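Local structure of esterase (Thermotoga maritima, 3DOH) at residues Val22-Ile33 against Asn76-Leu85. The protein is a thermostable esterase that probably hydrolyses carboxylic esters with an alpha/beta-hydrolase domain, to which an immunoglobulin-like N-terminal domain is joined. Sequence-based numbering, arbitrary orientation.
Sequences VCAVVIEYPVEI and NRGKYVVLEL
Val25 and Ile27 pair with Leu83 and Val81 through reciprocal backbone hydrogen bonds, the straightest running from Val81 N to Ile27 O (2.8 Å, 172° at the hydrogen). Leu85 N to Cys23 O and Tyr29 N to Lys79 O extend this antiparallel pairing at its two ends. Past the corner at Pro30 and Val31, Gly78 N binds Ile33 O, while Ile33 N makes a weak, bent bond to Gly78 O.

Among the apolar contacts, Val25 and Leu83 point the same way side by side, CG1 to CD1 4.1 Å. Val81 CB meets the Tyr29 ring at its edge, while Ile33 CD1 and Ile27 CG2 lie over opposite faces, each offset toward the rim. On the other face of the sheet, with Glu28 and Tyr80, Val26 CG2 touches Val82 CG2 at 3.7 Å.

Glu28 runs beside Tyr80, its CG turned opposite the backbone N (chi1 179°), its carboxylate 22° from the ring plane and OE2 3.0 Å from Tyr80 OH. Glu28 OE2 makes a long salt bridge to Lys79 NZ (3.8 Å). Replacing Tyr80 by alanine removes the ring, which would probably open a gap beside Val26 CG1 and leave the Glu28 side chain freer to turn.

Within the immunoglobulin-like domain, strand 80-85 lies between strands 19-29 and 53-64; Val25, Tyr29 and Leu83 pack on strand 43-48, and Tyr29 OH is hydrogen-bonded to Gln114 OE1.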
ATOM      1  N   VAL A  22      18.155  22.919  -5.280  1.00 26.14           N
ATOM      2  CA  VAL A  22      18.910  22.394  -6.403  1.00 26.52           C
ATOM      3  C   VAL A  22      17.969  21.448  -7.185  1.00 26.89           C
ATOM      4  O   VAL A  22      17.576  20.387  -6.668  1.00 25.65           O
ATOM      5  CB  VAL A  22      20.139  21.575  -5.950  1.00 26.07           C
ATOM      6  CG1 VAL A  22      20.987  21.253  -7.132  1.00 24.93           C
ATOM      7  CG2 VAL A  22      20.954  22.316  -4.943  1.00 27.36           C
ATOM      8  N   CYS A  23      17.654  21.834  -8.424  1.00 27.52           N
ATOM      9  CA  CYS A  23      16.680  21.135  -9.255  1.00 28.84           C
ATOM     10  C   CYS A  23      17.352  20.376 -10.389  1.00 29.47           C
ATOM     11  O   CYS A  23      16.785  19.445 -10.945  1.00 29.35           O
ATOM     12  CB  CYS A  23      15.644  22.112  -9.813  1.00 28.35           C
ATOM     13  SG  CYS A  23      16.333  23.302 -10.949  1.00 32.30           S
ATOM     14  N   ALA A  24      18.565  20.758 -10.750  1.00 30.59           N
ATOM     15  CA  ALA A  24      19.228  19.970 -11.772  1.00 31.66           C
ATOM     16  C   ALA A  24      20.739  19.975 -11.621  1.00 32.36           C
ATOM     17  O   ALA A  24      21.300  20.804 -10.916  1.00 33.52           O
ATOM     18  CB  ALA A  24      18.805  20.413 -13.144  1.00 31.01           C
ATOM     19  N   VAL A  25      21.375  19.001 -12.242  1.00 32.32           N
ATOM     20  CA  VAL A  25      22.803  18.949 -12.328  1.00 32.32           C
ATOM     21  C   VAL A  25      23.087  18.834 -13.817  1.00 32.34           C
ATOM     22  O   VAL A  25      22.527  17.965 -14.500  1.00 31.58           O
ATOM     23  CB  VAL A  25      23.346  17.731 -11.547  1.00 32.36           C
ATOM     24  CG1 VAL A  25      24.710  17.363 -12.027  1.00 31.63           C
ATOM     25  CG2 VAL A  25      23.359  18.010 -10.058  1.00 32.67           C
ATOM     26  N   VAL A  26      23.918  19.741 -14.314  1.00 33.06           N
ATOM     27  CA  VAL A  26      24.340  19.733 -15.721  1.00 34.41           C
ATOM     28  C   VAL A  26      25.828  19.394 -15.873  1.00 35.47           C
ATOM     29  O   VAL A  26      26.701  20.057 -15.295  1.00 35.67           O
ATOM     30  CB  VAL A  26      24.066  21.096 -16.402  1.00 34.54           C
ATOM     31  CG1 VAL A  26      24.709  21.162 -17.756  1.00 33.04           C
ATOM     32  CG2 VAL A  26      22.564  21.347 -16.538  1.00 35.07           C
ATOM     33  N   ILE A  27      26.116  18.375 -16.670  1.00 36.34           N
ATOM     34  CA  ILE A  27      27.495  17.950 -16.897  1.00 36.47           C
ATOM     35  C   ILE A  27      27.908  18.372 -18.297  1.00 37.93           C
ATOM     36  O   ILE A  27      27.204  18.077 -19.246  1.00 37.23           O
ATOM     37  CB  ILE A  27      27.656  16.410 -16.764  1.00 36.57           C
ATOM     38  CG1 ILE A  27      26.995  15.899 -15.453  1.00 35.42           C
ATOM     39  CG2 ILE A  27      29.144  16.025 -16.953  1.00 36.62           C
ATOM     40  CD1 ILE A  27      26.600  14.445 -15.420  1.00 33.73           C
ATOM     41  N   GLU A  28      29.026  19.090 -18.417  1.00 40.63           N
ATOM     42  CA  GLU A  28      29.572  19.439 -19.739  1.00 43.24           C
ATOM     43  C   GLU A  28      30.624  18.413 -20.109  1.00 44.85           C
ATOM     44  O   GLU A  28      31.716  18.383 -19.516  1.00 45.97           O
ATOM     45  CB  GLU A  28      30.166  20.860 -19.800  1.00 42.96           C
ATOM     46  CG  GLU A  28      30.757  21.195 -21.189  1.00 43.00           C
ATOM     47  CD  GLU A  28      31.091  22.687 -21.415  1.00 43.41           C
ATOM     48  OE1 GLU A  28      31.665  23.372 -20.539  1.00 39.82           O
ATOM     49  OE2 GLU A  28      30.775  23.176 -22.516  1.00 46.22           O
ATOM     50  N   TYR A  29      30.276  17.576 -21.076  1.00 45.95           N
ATOM     51  CA  TYR A  29      31.164  16.555 -21.593  1.00 47.32           C
ATOM     52  C   TYR A  29      32.149  17.095 -22.643  1.00 48.77           C
ATOM     53  O   TYR A  29      31.856  18.102 -23.295  1.00 48.38           O
ATOM     54  CB  TYR A  29      30.314  15.426 -22.164  1.00 47.00           C
ATOM     55  CG  TYR A  29      29.832  14.479 -21.078  1.00 46.97           C
ATOM     56  CD1 TYR A  29      30.673  13.475 -20.581  1.00 46.58           C
ATOM     57  CD2 TYR A  29      28.549  14.592 -20.533  1.00 45.34           C
ATOM     58  CE1 TYR A  29      30.242  12.600 -19.586  1.00 47.06           C
ATOM     59  CE2 TYR A  29      28.101  13.720 -19.545  1.00 44.98           C
ATOM     60  CZ  TYR A  29      28.950  12.727 -19.069  1.00 46.70           C
ATOM     61  OH  TYR A  29      28.529  11.859 -18.073  1.00 46.91           O
ATOM     62  N   PRO A  30      33.331  16.431 -22.804  1.00 50.61           N
ATOM     63  CA  PRO A  30      34.302  16.890 -23.825  1.00 51.72           C
ATOM     64  C   PRO A  30      33.776  16.818 -25.290  1.00 52.60           C
ATOM     65  O   PRO A  30      34.105  17.686 -26.085  1.00 52.31           O
ATOM     66  CB  PRO A  30      35.541  15.989 -23.579  1.00 51.49           C
ATOM     67  CG  PRO A  30      35.360  15.397 -22.216  1.00 50.46           C
ATOM     68  CD  PRO A  30      33.864  15.258 -22.066  1.00 50.86           C
ATOM     69  N   VAL A  31      32.972  15.807 -25.627  1.00 54.09           N
ATOM     70  CA  VAL A  31      32.176  15.846 -26.866  1.00 55.80           C
ATOM     71  C   VAL A  31      30.693  16.005 -26.625  1.00 56.50           C
ATOM     72  O   VAL A  31      30.222  16.135 -25.478  1.00 57.43           O
ATOM     73  CB  VAL A  31      32.299  14.597 -27.730  1.00 56.09           C
ATOM     74  CG1 VAL A  31      32.873  14.959 -29.137  1.00 56.54           C
ATOM     75  CG2 VAL A  31      33.052  13.472 -26.987  1.00 57.03           C
ATOM     76  N   GLU A  32      29.961  16.009 -27.732  1.00 57.03           N
ATOM     77  CA  GLU A  32      28.516  16.024 -27.693  1.00 57.78           C
ATOM     78  C   GLU A  32      28.108  14.618 -27.263  1.00 57.39           C
ATOM     79  O   GLU A  32      28.954  13.740 -27.155  1.00 57.58           O
ATOM     80  CB  GLU A  32      27.913  16.386 -29.071  1.00 57.86           C
ATOM     81  CG  GLU A  32      27.758  17.891 -29.398  1.00 58.19           C
ATOM     82  CD  GLU A  32      26.636  18.178 -30.447  1.00 58.94           C
ATOM     83  OE1 GLU A  32      25.935  17.234 -30.896  1.00 59.50           O
ATOM     84  OE2 GLU A  32      26.440  19.358 -30.820  1.00 59.12           O
ATOM     85  N   ILE A  33      26.814  14.430 -27.016  1.00 57.27           N
ATOM     86  CA  ILE A  33      26.232  13.177 -26.563  1.00 56.67           C
ATOM     87  C   ILE A  33      24.790  13.168 -27.047  1.00 56.73           C
ATOM     88  O   ILE A  33      24.157  14.226 -27.112  1.00 56.23           O
ATOM     89  CB  ILE A  33      26.243  13.109 -25.029  1.00 56.35           C
ATOM     90  CG1 ILE A  33      27.681  13.076 -24.535  1.00 56.58           C
ATOM     91  CG2 ILE A  33      25.451  11.905 -24.510  1.00 55.98           C
ATOM     92  CD1 ILE A  33      27.805  12.989 -23.075  1.00 57.92           C
ATOM     93  N   ASN A  76      17.719  15.992 -29.035  1.00 52.05           N
ATOM     94  CA  ASN A  76      18.068  15.628 -27.669  1.00 50.33           C
ATOM     95  C   ASN A  76      19.561  15.291 -27.620  1.00 50.11           C
ATOM     96  O   ASN A  76      19.937  14.128 -27.474  1.00 49.81           O
ATOM     97  CB  ASN A  76      17.197  14.424 -27.277  1.00 49.62           C
ATOM     98  CG  ASN A  76      17.336  14.001 -25.817  1.00 47.06           C
ATOM     99  OD1 ASN A  76      18.133  14.539 -25.029  1.00 46.56           O
ATOM    100  ND2 ASN A  76      16.554  13.008 -25.458  1.00 42.04           N
ATOM    101  N   ARG A  77      20.411  16.305 -27.760  1.00 49.60           N
ATOM    102  CA  ARG A  77      21.830  16.045 -27.946  1.00 50.19           C
ATOM    103  C   ARG A  77      22.727  17.253 -27.644  1.00 49.78           C
ATOM    104  O   ARG A  77      22.276  18.412 -27.720  1.00 49.74           O
ATOM    105  CB  ARG A  77      22.097  15.482 -29.366  1.00 49.77           C
ATOM    106  CG  ARG A  77      22.587  16.478 -30.418  1.00 51.90           C
ATOM    107  CD  ARG A  77      22.777  15.862 -31.843  1.00 53.01           C
ATOM    108  NE  ARG A  77      21.612  16.123 -32.694  1.00 58.73           N
ATOM    109  CZ  ARG A  77      20.685  15.220 -33.023  1.00 61.58           C
ATOM    110  NH1 ARG A  77      20.788  13.947 -32.611  1.00 62.37           N
ATOM    111  NH2 ARG A  77      19.652  15.598 -33.780  1.00 61.70           N
ATOM    112  N   GLY A  78      23.990  16.978 -27.286  1.00 49.18           N
ATOM    113  CA  GLY A  78      25.008  18.025 -27.194  1.00 48.44           C
ATOM    114  C   GLY A  78      26.056  17.741 -26.143  1.00 48.22           C
ATOM    115  O   GLY A  78      26.099  16.662 -25.574  1.00 48.06           O
ATOM    116  N   LYS A  79      26.904  18.721 -25.869  1.00 47.80           N
ATOM    117  CA  LYS A  79      27.916  18.532 -24.841  1.00 47.12           C
ATOM    118  C   LYS A  79      27.332  18.636 -23.428  1.00 45.98           C
ATOM    119  O   LYS A  79      27.972  18.234 -22.447  1.00 46.73           O
ATOM    120  CB  LYS A  79      29.116  19.479 -25.052  1.00 47.36           C
ATOM    121  CG  LYS A  79      28.785  20.963 -25.001  1.00 49.37           C
ATOM    122  CD  LYS A  79      29.415  21.723 -26.170  1.00 51.34           C
ATOM    123  CE  LYS A  79      30.817  22.218 -25.830  1.00 53.60           C
ATOM    124  NZ  LYS A  79      31.029  23.659 -26.263  1.00 55.00           N
ATOM    125  N   TYR A  80      26.121  19.153 -23.299  1.00 43.81           N
ATOM    126  CA  TYR A  80      25.552  19.255 -21.962  1.00 41.82           C
ATOM    127  C   TYR A  80      24.582  18.127 -21.669  1.00 41.08           C
ATOM    128  O   TYR A  80      23.657  17.857 -22.453  1.00 42.00           O
ATOM    129  CB  TYR A  80      24.863  20.595 -21.766  1.00 41.54           C
ATOM    130  CG  TYR A  80      25.779  21.765 -21.877  1.00 40.50           C
ATOM    131  CD1 TYR A  80      26.569  22.136 -20.803  1.00 39.34           C
ATOM    132  CD2 TYR A  80      25.865  22.506 -23.058  1.00 41.31           C
ATOM    133  CE1 TYR A  80      27.422  23.221 -20.876  1.00 41.20           C
ATOM    134  CE2 TYR A  80      26.739  23.605 -23.152  1.00 41.78           C
ATOM    135  CZ  TYR A  80      27.508  23.952 -22.038  1.00 41.22           C
ATOM    136  OH  TYR A  80      28.380  25.003 -22.064  1.00 40.92           O
ATOM    137  N   VAL A  81      24.791  17.467 -20.540  1.00 39.01           N
ATOM    138  CA  VAL A  81      23.849  16.480 -20.066  1.00 36.57           C
ATOM    139  C   VAL A  81      23.181  17.003 -18.788  1.00 35.62           C
ATOM    140  O   VAL A  81      23.846  17.362 -17.793  1.00 34.61           O
ATOM    141  CB  VAL A  81      24.516  15.089 -19.891  1.00 36.93           C
ATOM    142  CG1 VAL A  81      23.662  14.150 -19.022  1.00 35.51           C
ATOM    143  CG2 VAL A  81      24.800  14.479 -21.260  1.00 34.64           C
ATOM    144  N   VAL A  82      21.853  17.060 -18.869  1.00 33.92           N
ATOM    145  CA  VAL A  82      21.004  17.499 -17.803  1.00 32.44           C
ATOM    146  C   VAL A  82      20.426  16.321 -17.054  1.00 32.02           C
ATOM    147  O   VAL A  82      19.829  15.420 -17.638  1.00 31.25           O
ATOM    148  CB  VAL A  82      19.831  18.347 -18.330  1.00 32.56           C
ATOM    149  CG1 VAL A  82      18.783  18.641 -17.187  1.00 31.76           C
ATOM    150  CG2 VAL A  82      20.345  19.644 -18.904  1.00 32.45           C
ATOM    151  N   LEU A  83      20.595  16.367 -15.745  1.00 31.83           N
ATOM    152  CA  LEU A  83      20.004  15.404 -14.850  1.00 31.77           C
ATOM    153  C   LEU A  83      19.024  16.193 -14.027  1.00 31.90           C
ATOM    154  O   LEU A  83      19.432  17.017 -13.217  1.00 33.01           O
ATOM    155  CB  LEU A  83      21.078  14.864 -13.901  1.00 31.75           C
ATOM    156  CG  LEU A  83      22.320  14.186 -14.481  1.00 31.03           C
ATOM    157  CD1 LEU A  83      23.182  13.765 -13.345  1.00 28.70           C
ATOM    158  CD2 LEU A  83      21.938  12.998 -15.356  1.00 27.73           C
ATOM    159  N   GLU A  84      17.736  15.978 -14.223  1.00 31.34           N
ATOM    160  CA  GLU A  84      16.760  16.694 -13.437  1.00 30.75           C
ATOM    161  C   GLU A  84      16.516  15.966 -12.113  1.00 29.52           C
ATOM    162  O   GLU A  84      16.556  14.746 -12.043  1.00 29.81           O
ATOM    163  CB  GLU A  84      15.511  16.917 -14.294  1.00 31.50           C
ATOM    164  CG  GLU A  84      14.200  16.518 -13.654  1.00 36.46           C
ATOM    165  CD  GLU A  84      13.069  17.473 -13.987  1.00 44.10           C
ATOM    166  OE1 GLU A  84      13.087  18.081 -15.095  1.00 44.61           O
ATOM    167  OE2 GLU A  84      12.179  17.629 -13.112  1.00 47.64           O
ATOM    168  N   LEU A  85      16.279  16.711 -11.049  1.00 28.81           N
ATOM    169  CA  LEU A  85      16.135  16.116  -9.706  1.00 28.16           C
ATOM    170  C   LEU A  85      14.761  16.350  -9.051  1.00 28.28           C
ATOM    171  O   LEU A  85      14.178  17.412  -9.195  1.00 27.90           O
ATOM    172  CB  LEU A  85      17.255  16.627  -8.792  1.00 27.41           C
ATOM    173  CG  LEU A  85      18.657  16.621  -9.423  1.00 26.48           C
ATOM    174  CD1 LEU A  85      19.573  17.370  -8.491  1.00 26.17           C
ATOM    175  CD2 LEU A  85      19.192  15.196  -9.702  1.00 21.69           C
TER